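Local structure of Esterase/lipase (Lactobacillus rhamnosus, 4N5H) at residues A[86-89]-A[90-94]; A[239-243]-A[244-248]; A[277-280]-A[281-285]; A[290-293]-A[294-298]. The protein probably hydrolyses ester bonds and may transfer acyl groups, as an esterase of the alpha/beta-hydrolase fold. The protein carries 1 engineered substitution. All blocks are in the same frame, centred on the assembly; numbering follows the deposited sequence. Where two conformers were deposited one is given.

Interaction 1. Residues A[86-89]-A[90-94]; sequences RNYC and RYLAS. With IPA (isopropyl alcohol), chain C.
Arg86 and Arg90, one helical turn apart, run side by side and point the same way, yet their guanidinium planes stand 89° apart. Arg90 was modelled in two positions, and its contacts here belong to one of them. The aliphatic part of Arg86 does the touching: its CG lies 3.6 Å from NH1 of Arg90, over one face of that guanidinium. A water accepts one hydrogen bond from NE of Arg86 and another from NH1 of Arg90, bridging these like charges. NH1 of Arg90 also donates to OD1 of Asn87 at 2.9 Å, nearly along the C=O axis and in the guanidinium plane; ND2 of that amide is held by Glu29. All this decorates helix 86-94, the crossover helix of the beta-alpha-beta unit between strands 66-72 and 98-102 of the alpha/beta-hydrolase sheet. With a leucine in place of Arg86 the water would lose its NE donor, and the Arg90 guanidinium would probably be less firmly placed. NH1 of Arg86 reaches O2 of an isopropanol, probably from the crystallisation liquor, 2.8 Å away. Farther round the helix, Leu92 lays CD1 over one face of the Tyr88 ring, 4.0 Å from its centroid, a CH-pi contact. With CG of Tyr88 anti to the backbone N (chi1 173°), the ring swings toward Asn294 and Met297 of helix 288-311.

Interaction 2. Residues A[239-243]-A[244-248]; sequences GGQND and SFYLQ
Tyr246 turns one face of its ring to Gln241, whose CA sits 3.9 Å from the ring centroid and almost on the ring normal, a CH-pi contact. The two side chains run alongside each other in the same direction: CG of Gln241 rests 3.7 Å from CZ of Tyr246, while the amide plane stands at 89° to the ring. A water joins their ends, accepting from NE2 of Gln241 and hydrogen-bonded to the hydroxyl of Tyr246; OE1 of Gln241 is taken by the backbone N of Ala270. Asp243 works differently, reaching forward over the turn that follows it. Its CG lies opposite its own backbone N (chi1 174°), and N of Phe245 meets OD1 of Asp243 at 3.0 Å from above the carboxylate plane, an Asx turn. The same OD1 accepts from ND1 of His278, consistent with Asp243 being the acid of a Ser-His-Asp triad. Two successive type I turns, Gly240 to Asp243 with N of Asp243 bonded to O of Gly240, then Asp243 to Tyr246 with N of Tyr246 bonded to O of Asp243, carry the chain from strand 235-240 to helix 246-258, within the beta-alpha-beta unit that continues to strand 263-268.

Interaction 3. Residues A[277-280]-A[281-285]; sequences KHVF and NVQHW
Lys277 crosses Gln283 at about a right angle, and its NZ donates to OE1 of Gln283 at 2.8 Å, coming from above the amide plane. The same ammonium group also bonds O of the next residue, His278, again 2.8 Å away and in the carbonyl plane. Bends at its third and fourth torsions (chi3 -77°, chi4 -69°) fold the lysine chain so that one nitrogen holds both oxygens. Val279 CG2 packs against the amide carbon of Gln283, with CD 3.9 Å off. In the backbone, O of Val279 takes two donors, N of Gln283 at 3.1 Å and, less straight, N of Val282; Val279 is the N-cap of the short helix 280-283. This is the loop after strand 263-268 that, in alpha/beta hydrolases, carries the catalytic histidine, and His278 fits that role: its ND1 bonds Asp243 and its NE2 bonds Ser146, in probable triad geometry. An alanine in place of Gln283 would probably leave the lysine nitrogen with one acceptor fewer and set its chain freer to swing away from the carbonyl of His278. Next door, Asn281 places CB over one face of the Phe280 ring, 4.1 Å from the centroid. Farther out, Trp268 meets the Phe280 ring edge-to-face, and the amide of Asn281 bonds Asn294 of helix 288-311. NE2 of His284 reaches Glu40 of a second subunit.

Interaction 4. Residues A[290-293]-A[294-298]; sequences SIET and NLEML. With IPA (isopropyl alcohol), chain D.
Helix 288-311, the long C-terminal helix, packs one flank against helix 86-94, and Ile291 and Leu295 make a ridge along that flank. Lying side by side and pointing the same way, they touch through CG2 of Ile291 and CD1 of Leu295, 3.7 Å apart. CG2 is anti to the backbone N of Ile291 while CG1 lies beside that N (chi1 -63°), which turns the CG2 methyl toward the next turn of the helix; Tyr91 of helix 86-94 packs on both residues. Another flank carries acid. Glu292 and Glu296 are both extended, and OE2 of Glu292 and OE1 of Glu296 come to 4.5 Å, a like-charge approach that Lys266 probably eases, since its NZ forms a salt bridge with each of them. The remaining oxygen of Glu292, OE1, accepts from O2 of an isopropanol, probably from the crystallisation liquor, at 2.9 Å. Asn294 leans over the preceding turn, its CG resting 3.2 Å from O of Ser290. Thr293 sends its hydroxyl to O of Glu289 and also meets the indole nitrogen of Trp268. Along the backbone, N of Asn294 bonds O of Ser290 at 2.8 Å, and N of Met297 bonds O of Thr293 at 3.0 Å. These are the regular i to i+4 bonds of an alpha-helix whose Thr293, Glu296 and Met297 side rests on strand 235-240 of the hydrolase sheet.

In the fold
Along the chain the four contacts come in series, none nested in or crossing another; each is local to one continuous stretch, and none closes a long loop. Interaction 1 lies on the helix between strands 66-72 and 98-102; interaction 2 spans the two turns between strand 235-240 and helix 246-258; interaction 3 starts the short helix after strand 263-268; interaction 4 follows on the C-terminal helix. Space joins what sequence separates. Interactions 2 and 3 meet at the probable triad, where Phe245 packs on His278. Interaction 1 meets interaction 3 where the Tyr91 and Trp285 rings pack, and interaction 4 through Tyr88 and Tyr91. Interactions 3 and 4 join through Ser290, set against His284 and Phe280.

Interaction 1. Residues A[86-89]-A[90-94]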
loop_
_atom_site.group_PDB
_atom_site.type_symbol
_atom_site.label_atom_id
_atom_site.label_comp_id
_atom_site.label_asym_id
_atom_site.label_seq_id
_atom_site.Cartn_x
_atom_site.Cartn_y
_atom_site.Cartn_z
ATOM N N ARG A 86 -13.048 -7.588 8.865
ATOM C CA ARG A 86 -12.269 -6.675 9.657
ATOM C C ARG A 86 -12.814 -5.245 9.740
ATOM O O ARG A 86 -12.773 -4.653 10.829
ATOM C CB ARG A 86 -10.823 -6.686 9.263
ATOM C CG ARG A 86 -10.550 -6.108 7.906
ATOM C CD ARG A 86 -9.118 -6.538 7.482
ATOM N NE ARG A 86 -8.775 -6.167 6.115
ATOM C CZ ARG A 86 -9.018 -6.892 5.044
ATOM N NH1 ARG A 86 -9.639 -8.035 5.128
ATOM N NH2 ARG A 86 -8.624 -6.442 3.851
ATOM N N ASN A 87 -13.348 -4.687 8.641
ATOM C CA ASN A 87 -13.814 -3.281 8.701
ATOM C C ASN A 87 -15.065 -3.177 9.570
ATOM O O ASN A 87 -15.155 -2.259 10.351
ATOM C CB ASN A 87 -14.078 -2.724 7.319
ATOM C CG ASN A 87 -12.760 -2.273 6.663
ATOM O OD1 ASN A 87 -11.639 -2.304 7.279
ATOM N ND2 ASN A 87 -12.877 -1.858 5.429
ATOM N N TYR A 88 -15.943 -4.143 9.467
ATOM C CA TYR A 88 -17.144 -4.161 10.319
ATOM C C TYR A 88 -16.753 -4.285 11.772
ATOM O O TYR A 88 -17.253 -3.541 12.632
ATOM C CB TYR A 88 -18.010 -5.336 9.924
ATOM C CG TYR A 88 -19.222 -5.665 10.765
ATOM C CD1 TYR A 88 -19.246 -6.810 11.536
ATOM C CD2 TYR A 88 -20.343 -4.843 10.787
ATOM C CE1 TYR A 88 -20.342 -7.167 12.281
ATOM C CE2 TYR A 88 -21.457 -5.202 11.509
ATOM C CZ TYR A 88 -21.492 -6.389 12.210
ATOM O OH TYR A 88 -22.586 -6.804 12.922
ATOM N N CYS A 89 -15.827 -5.195 12.071
ATOM C CA CYS A 89 -15.331 -5.331 13.454
ATOM C C CYS A 89 -14.673 -4.066 13.955
ATOM O O CYS A 89 -14.878 -3.674 15.108
ATOM C CB CYS A 89 -14.413 -6.527 13.591
ATOM S SG CYS A 89 -15.260 -8.143 13.478
ATOM N N ARG A 90 -13.825 -3.421 13.131
ATOM C CA ARG A 90 -13.223 -2.154 13.566
ATOM C C ARG A 90 -14.294 -1.120 13.854
ATOM O O ARG A 90 -14.205 -0.339 14.835
ATOM C CB ARG A 90 -12.324 -1.598 12.454
ATOM C CG ARG A 90 -11.050 -2.384 12.186
ATOM C CD ARG A 90 -10.398 -1.985 10.849
ATOM N NE ARG A 90 -9.098 -2.647 10.760
ATOM C CZ ARG A 90 -8.534 -3.092 9.598
ATOM N NH1 ARG A 90 -9.071 -2.903 8.412
ATOM N NH2 ARG A 90 -7.365 -3.684 9.633
ATOM N N TYR A 91 -15.311 -1.059 12.992
ATOM C CA TYR A 91 -16.390 -0.100 13.246
ATOM C C TYR A 91 -17.013 -0.327 14.635
ATOM O O TYR A 91 -17.176 0.598 15.446
ATOM C CB TYR A 91 -17.510 -0.043 12.174
ATOM C CG TYR A 91 -18.555 0.924 12.608
ATOM C CD1 TYR A 91 -18.306 2.325 12.536
ATOM C CD2 TYR A 91 -19.766 0.483 13.145
ATOM C CE1 TYR A 91 -19.241 3.205 13.018
ATOM C CE2 TYR A 91 -20.683 1.415 13.630
ATOM C CZ TYR A 91 -20.394 2.743 13.580
ATOM O OH TYR A 91 -21.322 3.684 14.013
ATOM N N LEU A 92 -17.386 -1.549 14.897
ATOM C CA LEU A 92 -18.012 -1.801 16.202
ATOM C C LEU A 92 -17.067 -1.421 17.335
ATOM O O LEU A 92 -17.482 -0.796 18.310
ATOM C CB LEU A 92 -18.467 -3.252 16.280
ATOM C CG LEU A 92 -19.421 -3.755 15.231
ATOM C CD1 LEU A 92 -19.674 -5.244 15.388
ATOM C CD2 LEU A 92 -20.716 -2.891 15.288
ATOM N N ALA A 93 -15.794 -1.801 17.245
ATOM C CA ALA A 93 -14.803 -1.453 18.280
ATOM C C ALA A 93 -14.666 0.062 18.468
ATOM O O ALA A 93 -14.551 0.533 19.609
ATOM C CB ALA A 93 -13.404 -2.047 17.925
ATOM N N SER A 94 -14.759 0.794 17.380
ATOM C CA SER A 94 -14.601 2.244 17.431
ATOM C C SER A 94 -15.710 2.917 18.266
ATOM O O SER A 94 -15.513 4.065 18.716
ATOM C CB SER A 94 -14.593 2.882 16.006
ATOM O OG SER A 94 -15.904 2.965 15.449
HETATM C C1 IPA C . -9.189 -8.507 1.294
HETATM C C2 IPA C . -10.123 -9.693 1.646
HETATM C C3 IPA C . -9.375 -10.891 1.084
HETATM O O2 IPA C . -10.213 -9.858 3.121
HETATM O O HOH W 1 -7.828 -3.563 5.824
#

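Interaction 2. Residues A[239-243]-A[244-248]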
loop_
_atom_site.group_PDB
_atom_site.type_symbol
_atom_site.label_atom_id
_atom_site.label_comp_id
_atom_site.label_asym_id
_atom_site.label_seq_id
_atom_site.Cartn_x
_atom_site.Cartn_y
_atom_site.Cartn_z
ATOM N N GLY A 239 -31.797 -7.421 8.340
ATOM C CA GLY A 239 -31.775 -7.785 6.928
ATOM C C GLY A 239 -32.744 -6.918 6.175
ATOM O O GLY A 239 -32.863 -5.699 6.473
ATOM N N GLY A 240 -33.407 -7.499 5.182
ATOM C CA GLY A 240 -34.371 -6.711 4.444
ATOM C C GLY A 240 -34.866 -7.379 3.219
ATOM O O GLY A 240 -34.356 -8.411 2.772
ATOM N N GLN A 241 -35.891 -6.751 2.587
ATOM C CA GLN A 241 -36.504 -7.339 1.433
ATOM C C GLN A 241 -35.630 -7.370 0.203
ATOM O O GLN A 241 -35.920 -8.158 -0.693
ATOM C CB GLN A 241 -37.786 -6.532 1.105
ATOM C CG GLN A 241 -38.738 -6.575 2.245
ATOM C CD GLN A 241 -40.073 -5.970 1.874
ATOM O OE1 GLN A 241 -40.143 -4.862 1.360
ATOM N NE2 GLN A 241 -41.143 -6.685 2.211
ATOM N N ASN A 242 -34.497 -6.648 0.133
ATOM C CA ASN A 242 -33.545 -6.786 -0.922
ATOM C C ASN A 242 -32.368 -7.721 -0.601
ATOM O O ASN A 242 -31.431 -7.842 -1.376
ATOM C CB ASN A 242 -33.052 -5.401 -1.422
ATOM C CG ASN A 242 -33.949 -4.873 -2.528
ATOM O OD1 ASN A 242 -34.111 -5.542 -3.537
ATOM N ND2 ASN A 242 -34.590 -3.751 -2.309
ATOM N N ASP A 243 -32.395 -8.397 0.550
ATOM C CA ASP A 243 -31.495 -9.517 0.810
ATOM C C ASP A 243 -31.818 -10.692 -0.119
ATOM O O ASP A 243 -32.950 -11.109 -0.159
ATOM C CB ASP A 243 -31.680 -9.891 2.306
ATOM C CG ASP A 243 -30.915 -11.144 2.704
ATOM O OD1 ASP A 243 -29.896 -11.443 2.040
ATOM O OD2 ASP A 243 -31.320 -11.767 3.680
ATOM N N SER A 244 -30.881 -11.176 -0.881
ATOM C CA SER A 244 -31.105 -12.332 -1.701
ATOM C C SER A 244 -31.559 -13.529 -0.847
ATOM O O SER A 244 -32.286 -14.360 -1.355
ATOM C CB SER A 244 -29.829 -12.735 -2.384
ATOM O OG SER A 244 -28.728 -12.851 -1.497
ATOM N N PHE A 245 -31.228 -13.560 0.446
ATOM C CA PHE A 245 -31.728 -14.589 1.407
ATOM C C PHE A 245 -32.876 -14.163 2.245
ATOM O O PHE A 245 -33.133 -14.712 3.323
ATOM C CB PHE A 245 -30.567 -15.046 2.301
ATOM C CG PHE A 245 -29.545 -15.870 1.573
ATOM C CD1 PHE A 245 -28.437 -15.280 1.012
ATOM C CD2 PHE A 245 -29.763 -17.223 1.383
ATOM C CE1 PHE A 245 -27.412 -15.991 0.400
ATOM C CE2 PHE A 245 -28.777 -17.953 0.691
ATOM C CZ PHE A 245 -27.585 -17.338 0.279
ATOM N N TYR A 246 -33.712 -13.239 1.792
ATOM C CA TYR A 246 -34.807 -12.747 2.609
ATOM C C TYR A 246 -35.750 -13.909 2.986
ATOM O O TYR A 246 -36.327 -13.893 4.070
ATOM C CB TYR A 246 -35.600 -11.660 1.845
ATOM C CG TYR A 246 -36.739 -11.043 2.588
ATOM C CD1 TYR A 246 -36.623 -10.465 3.895
ATOM C CD2 TYR A 246 -38.032 -11.059 2.015
ATOM C CE1 TYR A 246 -37.668 -9.876 4.539
ATOM C CE2 TYR A 246 -39.080 -10.463 2.689
ATOM C CZ TYR A 246 -38.911 -9.865 3.923
ATOM O OH TYR A 246 -39.948 -9.312 4.581
ATOM N N LEU A 247 -35.935 -14.886 2.100
ATOM C CA LEU A 247 -36.825 -15.969 2.468
ATOM C C LEU A 247 -36.378 -16.692 3.731
ATOM O O LEU A 247 -37.178 -17.182 4.525
ATOM C CB LEU A 247 -36.951 -17.016 1.356
ATOM C CG LEU A 247 -37.804 -16.669 0.128
ATOM C CD1 LEU A 247 -38.133 -18.029 -0.517
ATOM C CD2 LEU A 247 -39.073 -15.836 0.442
ATOM N N GLN A 248 -35.064 -16.806 3.917
ATOM C CA GLN A 248 -34.546 -17.346 5.189
ATOM C C GLN A 248 -34.928 -16.550 6.430
ATOM O O GLN A 248 -35.154 -17.091 7.484
ATOM C CB GLN A 248 -33.036 -17.461 5.106
ATOM C CG GLN A 248 -32.556 -18.535 4.168
ATOM C CD GLN A 248 -32.561 -19.921 4.808
ATOM O OE1 GLN A 248 -32.277 -20.080 5.998
ATOM N NE2 GLN A 248 -32.954 -20.914 4.043
HETATM O O HOH W 2 -42.222 -9.015 3.096
#

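Interaction 3. Residues A[277-280]-A[281-285]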
loop_
_atom_site.group_PDB
_atom_site.type_symbol
_atom_site.label_atom_id
_atom_site.label_comp_id
_atom_site.label_asym_id
_atom_site.label_seq_id
_atom_site.Cartn_x
_atom_site.Cartn_y
_atom_site.Cartn_z
ATOM N N LYS A 277 -28.478 -4.713 -0.028
ATOM C CA LYS A 277 -28.342 -6.110 -0.428
ATOM C C LYS A 277 -27.962 -7.008 0.754
ATOM O O LYS A 277 -27.850 -6.567 1.868
ATOM C CB LYS A 277 -27.260 -6.206 -1.492
ATOM C CG LYS A 277 -25.838 -5.828 -1.016
ATOM C CD LYS A 277 -24.762 -6.185 -2.031
ATOM C CE LYS A 277 -24.462 -7.695 -1.998
ATOM N NZ LYS A 277 -23.783 -8.279 -0.813
ATOM N N HIS A 278 -27.767 -8.308 0.465
ATOM C CA HIS A 278 -27.294 -9.261 1.478
ATOM C C HIS A 278 -26.113 -8.690 2.183
ATOM O O HIS A 278 -25.151 -8.255 1.577
ATOM C CB HIS A 278 -26.887 -10.548 0.714
ATOM C CG HIS A 278 -26.513 -11.685 1.590
ATOM N ND1 HIS A 278 -27.420 -12.276 2.443
ATOM C CD2 HIS A 278 -25.371 -12.402 1.684
ATOM C CE1 HIS A 278 -26.809 -13.253 3.098
ATOM N NE2 HIS A 278 -25.596 -13.390 2.615
ATOM N N VAL A 279 -26.196 -8.724 3.500
ATOM C CA VAL A 279 -25.183 -8.331 4.438
ATOM C C VAL A 279 -24.552 -6.966 4.185
ATOM O O VAL A 279 -23.374 -6.766 4.448
ATOM C CB VAL A 279 -24.087 -9.406 4.677
ATOM C CG1 VAL A 279 -24.729 -10.714 5.169
ATOM C CG2 VAL A 279 -23.207 -9.638 3.507
ATOM N N PHE A 280 -25.351 -6.010 3.723
ATOM C CA PHE A 280 -24.794 -4.705 3.290
ATOM C C PHE A 280 -24.127 -3.976 4.439
ATOM O O PHE A 280 -23.111 -3.325 4.236
ATOM C CB PHE A 280 -25.878 -3.797 2.637
ATOM C CG PHE A 280 -26.803 -3.197 3.662
ATOM C CD1 PHE A 280 -26.472 -2.027 4.339
ATOM C CD2 PHE A 280 -28.036 -3.833 3.997
ATOM C CE1 PHE A 280 -27.325 -1.533 5.346
ATOM C CE2 PHE A 280 -28.895 -3.336 4.934
ATOM C CZ PHE A 280 -28.536 -2.151 5.652
ATOM N N ASN A 281 -24.666 -4.151 5.619
ATOM C CA ASN A 281 -24.150 -3.432 6.829
ATOM C C ASN A 281 -22.834 -3.917 7.397
ATOM O O ASN A 281 -22.166 -3.242 8.163
ATOM C CB ASN A 281 -25.217 -3.313 7.896
ATOM C CG ASN A 281 -25.669 -4.645 8.398
ATOM O OD1 ASN A 281 -26.198 -5.451 7.596
ATOM N ND2 ASN A 281 -25.363 -4.965 9.612
ATOM N N VAL A 282 -22.495 -5.117 7.009
ATOM C CA VAL A 282 -21.202 -5.732 7.260
ATOM C C VAL A 282 -20.164 -5.374 6.150
ATOM O O VAL A 282 -18.974 -5.047 6.428
ATOM C CB VAL A 282 -21.315 -7.257 7.307
ATOM C CG1 VAL A 282 -19.958 -7.943 7.542
ATOM C CG2 VAL A 282 -22.232 -7.653 8.481
ATOM N N GLN A 283 -20.604 -5.415 4.899
ATOM C CA GLN A 283 -19.716 -5.110 3.776
ATOM C C GLN A 283 -19.376 -3.646 3.609
ATOM O O GLN A 283 -18.258 -3.364 3.187
ATOM C CB GLN A 283 -20.299 -5.627 2.470
ATOM C CG GLN A 283 -20.387 -7.114 2.456
ATOM C CD GLN A 283 -20.959 -7.633 1.102
ATOM O OE1 GLN A 283 -21.664 -6.933 0.365
ATOM N NE2 GLN A 283 -20.459 -8.855 0.747
ATOM N N HIS A 284 -20.270 -2.728 4.000
ATOM C CA HIS A 284 -20.049 -1.277 3.908
ATOM C C HIS A 284 -20.482 -0.575 5.161
ATOM O O HIS A 284 -21.592 0.065 5.243
ATOM C CB HIS A 284 -20.818 -0.729 2.722
ATOM C CG HIS A 284 -20.133 -0.990 1.427
ATOM N ND1 HIS A 284 -19.062 -0.231 1.014
ATOM C CD2 HIS A 284 -20.243 -1.986 0.559
ATOM C CE1 HIS A 284 -18.579 -0.746 -0.121
ATOM N NE2 HIS A 284 -19.282 -1.819 -0.397
ATOM N N TRP A 285 -19.606 -0.644 6.167
ATOM C CA TRP A 285 -19.870 0.036 7.443
ATOM C C TRP A 285 -20.162 1.496 7.308
ATOM O O TRP A 285 -20.873 2.060 8.130
ATOM C CB TRP A 285 -18.668 -0.166 8.377
ATOM C CG TRP A 285 -17.488 0.642 7.998
ATOM C CD1 TRP A 285 -16.530 0.317 7.102
ATOM C CD2 TRP A 285 -17.234 2.007 8.374
ATOM N NE1 TRP A 285 -15.682 1.406 6.922
ATOM C CE2 TRP A 285 -16.050 2.409 7.738
ATOM C CE3 TRP A 285 -17.819 2.872 9.292
ATOM C CZ2 TRP A 285 -15.503 3.644 7.905
ATOM C CZ3 TRP A 285 -17.324 4.090 9.414
ATOM C CH2 TRP A 285 -16.162 4.507 8.746
#

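Interaction 4. Residues A[290-293]-A[294-298]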
loop_
_atom_site.group_PDB
_atom_site.type_symbol
_atom_site.label_atom_id
_atom_site.label_comp_id
_atom_site.label_asym_id
_atom_site.label_seq_id
_atom_site.Cartn_x
_atom_site.Cartn_y
_atom_site.Cartn_z
ATOM N N SER A 290 -26.017 1.549 7.099
ATOM C CA SER A 290 -25.192 0.619 7.818
ATOM C C SER A 290 -24.899 1.163 9.216
ATOM O O SER A 290 -25.040 0.452 10.223
ATOM C CB SER A 290 -23.899 0.368 7.072
ATOM O OG SER A 290 -24.145 -0.205 5.784
ATOM N N ILE A 291 -24.494 2.422 9.286
ATOM C CA ILE A 291 -24.318 3.072 10.571
ATOM C C ILE A 291 -25.608 3.011 11.382
ATOM O O ILE A 291 -25.592 2.630 12.583
ATOM C CB ILE A 291 -23.871 4.553 10.354
ATOM C CG1 ILE A 291 -22.560 4.735 9.683
ATOM C CG2 ILE A 291 -23.954 5.314 11.676
ATOM C CD1 ILE A 291 -21.380 4.450 10.532
ATOM N N GLU A 292 -26.783 3.293 10.764
ATOM C CA GLU A 292 -28.017 3.270 11.508
ATOM C C GLU A 292 -28.295 1.866 12.033
ATOM O O GLU A 292 -28.652 1.718 13.206
ATOM C CB GLU A 292 -29.168 3.746 10.606
ATOM C CG GLU A 292 -30.509 3.672 11.320
ATOM C CD GLU A 292 -31.671 4.089 10.427
ATOM O OE1 GLU A 292 -31.514 5.077 9.663
ATOM O OE2 GLU A 292 -32.725 3.469 10.516
ATOM N N THR A 293 -28.100 0.864 11.179
ATOM C CA THR A 293 -28.345 -0.551 11.540
ATOM C C THR A 293 -27.415 -1.009 12.689
ATOM O O THR A 293 -27.852 -1.600 13.648
ATOM C CB THR A 293 -28.181 -1.406 10.293
ATOM O OG1 THR A 293 -29.169 -1.016 9.335
ATOM C CG2 THR A 293 -28.333 -2.842 10.618
ATOM N N ASN A 294 -26.126 -0.733 12.523
ATOM C CA ASN A 294 -25.143 -1.178 13.436
ATOM C C ASN A 294 -25.255 -0.503 14.797
ATOM O O ASN A 294 -25.087 -1.141 15.855
ATOM C CB ASN A 294 -23.759 -1.107 12.797
ATOM C CG ASN A 294 -23.624 -2.077 11.598
ATOM O OD1 ASN A 294 -24.274 -3.107 11.546
ATOM N ND2 ASN A 294 -22.726 -1.723 10.682
ATOM N N LEU A 295 -25.495 0.819 14.767
ATOM C CA LEU A 295 -25.769 1.540 16.055
ATOM C C LEU A 295 -27.056 1.037 16.661
ATOM O O LEU A 295 -27.112 0.911 17.928
ATOM C CB LEU A 295 -25.868 3.007 15.843
ATOM C CG LEU A 295 -24.575 3.732 15.492
ATOM C CD1 LEU A 295 -24.763 5.223 15.297
ATOM C CD2 LEU A 295 -23.482 3.534 16.574
ATOM N N GLU A 296 -28.093 0.724 15.869
ATOM C CA GLU A 296 -29.316 0.228 16.461
ATOM C C GLU A 296 -29.094 -1.099 17.181
ATOM O O GLU A 296 -29.596 -1.363 18.283
ATOM C CB GLU A 296 -30.412 0.141 15.433
ATOM C CG GLU A 296 -31.738 -0.253 16.037
ATOM C CD GLU A 296 -32.932 0.135 15.120
ATOM O OE1 GLU A 296 -32.828 1.135 14.362
ATOM O OE2 GLU A 296 -33.943 -0.627 15.170
ATOM N N MET A 297 -28.302 -1.958 16.576
ATOM C CA MET A 297 -27.821 -3.193 17.227
ATOM C C MET A 297 -27.091 -2.935 18.534
ATOM O O MET A 297 -27.399 -3.591 19.569
ATOM C CB MET A 297 -27.000 -3.996 16.255
ATOM C CG MET A 297 -26.438 -5.281 16.846
ATOM S SD MET A 297 -25.295 -6.161 15.756
ATOM C CE MET A 297 -23.820 -5.067 15.820
ATOM N N LEU A 298 -26.140 -2.018 18.521
ATOM C CA LEU A 298 -25.314 -1.749 19.714
ATOM C C LEU A 298 -26.211 -1.118 20.796
ATOM O O LEU A 298 -26.046 -1.451 22.007
ATOM C CB LEU A 298 -24.121 -0.860 19.415
ATOM C CG LEU A 298 -23.100 -1.594 18.514
ATOM C CD1 LEU A 298 -22.073 -0.532 18.098
ATOM C CD2 LEU A 298 -22.423 -2.782 19.194
HETATM C C1 IPA D . -32.501 5.861 6.443
HETATM C C2 IPA D . -31.063 6.377 6.326
HETATM C C3 IPA D . -30.981 7.846 6.730
HETATM O O2 IPA D . -30.199 5.570 7.150
#